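Local structure of Rd1NTF2_04 (6W3G) at residues I74-G78 and D79-I83. The protein is a computationally designed NTF2-like protein with a long sheet, probably made to sample diverse pocket structures and of no known natural function. Numbering follows the deposited sequence.
Sequences ITVRG and DRISI
Thr-75 and Ser-82 form a hydrogen-bonded antiparallel pair, N of Thr-75 reaching O of Ser-82 at 2.8 Å and N of Ser-82 returning to O of Thr-75, both bonds nearly straight. Arg-77 and Arg-80 make the second such pair and close the two-residue loop Gly-78 to Asp-79 of a beta hairpin. Here the bonds differ: N of Arg-77 donates to O of Arg-80 without such a tilt, whereas N of Arg-80 meets O of Arg-77 at 2.9 Å from 40° out of the Arg-77 carbonyl plane, as the chain bends through the type II' turn. Gly-78 takes the first corner of this turn with a positive phi of 59°, a backbone shape that favours glycine. Between the pairs, CA of Val-76 makes a C-H...O contact with O of Arg-80 at 3.3 Å.

On the face bearing Thr-75 and Ser-82, the threonine hydroxyl stands between its backbone N and carbonyl carbon (chi1 63°), which lays OG1 3.4 Å from CB of Ser-82. A water bridges OG1 of Thr-75 and O of Ser-82, giving that carbonyl a second donor beside the strand amide.

The other face is apolar. Ile-74 and Ile-83 run side by side, CG2 of Ile-74 lying 4.1 Å from CG1 of Ile-83, and Val-76 likewise sets CG2 alongside CG1 of Ile-81.

This is the tip of the hairpin of strands 66-77 and 80-91. Helix 11-24 packs on the apolar face, with Ala-11 touching both Ile-74 and Val-76, while strand 94-106 continues the sheet beyond Ile-81 and Ile-83 through backbone bonds to Ala-104 and Met-102.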
loop_
_atom_site.group_PDB
_atom_site.type_symbol
_atom_site.label_atom_id
_atom_site.label_comp_id
_atom_site.label_asym_id
_atom_site.label_seq_id
_atom_site.Cartn_x
_atom_site.Cartn_y
_atom_site.Cartn_z
ATOM N N ILE A 74 -4.448 8.075 -9.564
ATOM C CA ILE A 74 -3.209 7.510 -10.093
ATOM C C ILE A 74 -2.666 8.527 -11.078
ATOM O O ILE A 74 -3.353 8.859 -12.047
ATOM C CB ILE A 74 -3.443 6.173 -10.806
ATOM C CG1 ILE A 74 -4.188 5.183 -9.929
ATOM C CG2 ILE A 74 -2.115 5.592 -11.264
ATOM C CD1 ILE A 74 -4.591 3.948 -10.697
ATOM N N THR A 75 -1.455 9.011 -10.836
ATOM C CA THR A 75 -0.844 9.987 -11.728
ATOM C C THR A 75 0.554 9.519 -12.075
ATOM O O THR A 75 1.280 8.998 -11.222
ATOM C CB THR A 75 -0.795 11.374 -11.110
ATOM O OG1 THR A 75 0.022 11.353 -9.940
ATOM C CG2 THR A 75 -2.164 11.826 -10.726
ATOM N N VAL A 76 0.918 9.681 -13.336
ATOM C CA VAL A 76 2.237 9.304 -13.812
ATOM C C VAL A 76 2.920 10.521 -14.422
ATOM O O VAL A 76 2.330 11.228 -15.247
ATOM C CB VAL A 76 2.153 8.152 -14.828
ATOM C CG1 VAL A 76 3.542 7.755 -15.290
ATOM C CG2 VAL A 76 1.421 6.968 -14.215
ATOM N N ARG A 77 4.151 10.761 -14.001
ATOM C CA ARG A 77 4.992 11.803 -14.581
ATOM C C ARG A 77 6.357 11.179 -14.790
ATOM O O ARG A 77 7.027 10.822 -13.819
ATOM C CB ARG A 77 5.075 13.031 -13.681
ATOM C CG ARG A 77 6.108 14.066 -14.101
ATOM C CD ARG A 77 5.802 15.410 -13.470
ATOM N NE ARG A 77 5.268 16.329 -14.471
ATOM C CZ ARG A 77 4.352 17.264 -14.238
ATOM N NH1 ARG A 77 3.834 17.424 -13.026
ATOM N NH2 ARG A 77 3.942 18.038 -15.234
ATOM N N GLY A 78 6.761 11.018 -16.046
ATOM C CA GLY A 78 8.013 10.335 -16.311
ATOM C C GLY A 78 7.981 8.933 -15.734
ATOM O O GLY A 78 7.050 8.158 -15.978
ATOM N N ASP A 79 8.989 8.603 -14.928
ATOM C CA ASP A 79 9.068 7.295 -14.297
ATOM C C ASP A 79 8.446 7.276 -12.900
ATOM O O ASP A 79 8.581 6.281 -12.185
ATOM C CB ASP A 79 10.526 6.820 -14.251
ATOM C CG ASP A 79 11.430 7.736 -13.448
ATOM O OD1 ASP A 79 10.964 8.796 -12.999
ATOM O OD2 ASP A 79 12.621 7.388 -13.271
ATOM N N ARG A 80 7.761 8.341 -12.502
ATOM C CA ARG A 80 7.172 8.441 -11.169
ATOM C C ARG A 80 5.682 8.123 -11.247
ATOM O O ARG A 80 4.954 8.752 -12.014
ATOM C CB ARG A 80 7.366 9.845 -10.587
ATOM C CG ARG A 80 6.893 9.990 -9.135
ATOM C CD ARG A 80 7.166 11.393 -8.612
ATOM N NE ARG A 80 6.745 11.602 -7.215
ATOM C CZ ARG A 80 5.550 12.045 -6.836
ATOM N NH1 ARG A 80 4.605 12.317 -7.729
ATOM N NH2 ARG A 80 5.296 12.224 -5.551
ATOM N N ILE A 81 5.235 7.176 -10.429
ATOM C CA ILE A 81 3.826 6.833 -10.299
ATOM C C ILE A 81 3.383 7.248 -8.908
ATOM O O ILE A 81 3.943 6.788 -7.904
ATOM C CB ILE A 81 3.582 5.331 -10.496
ATOM C CG1 ILE A 81 4.079 4.863 -11.856
ATOM C CG2 ILE A 81 2.111 5.018 -10.290
ATOM C CD1 ILE A 81 4.129 3.364 -11.984
ATOM N N SER A 82 2.374 8.106 -8.831
ATOM C CA SER A 82 1.845 8.532 -7.545
ATOM C C SER A 82 0.427 8.014 -7.420
ATOM O O SER A 82 -0.377 8.193 -8.341
ATOM C CB SER A 82 1.858 10.054 -7.407
ATOM O OG SER A 82 1.309 10.428 -6.152
ATOM N N ILE A 83 0.130 7.352 -6.306
ATOM C CA ILE A 83 -1.199 6.799 -6.063
ATOM C C ILE A 83 -1.689 7.305 -4.720
ATOM O O ILE A 83 -0.993 7.169 -3.712
ATOM C CB ILE A 83 -1.192 5.261 -6.095
ATOM C CG1 ILE A 83 -0.804 4.790 -7.487
ATOM C CG2 ILE A 83 -2.578 4.720 -5.683
ATOM C CD1 ILE A 83 -0.661 3.296 -7.635
HETATM O O HOH W 1 -1.855 10.629 -7.638
#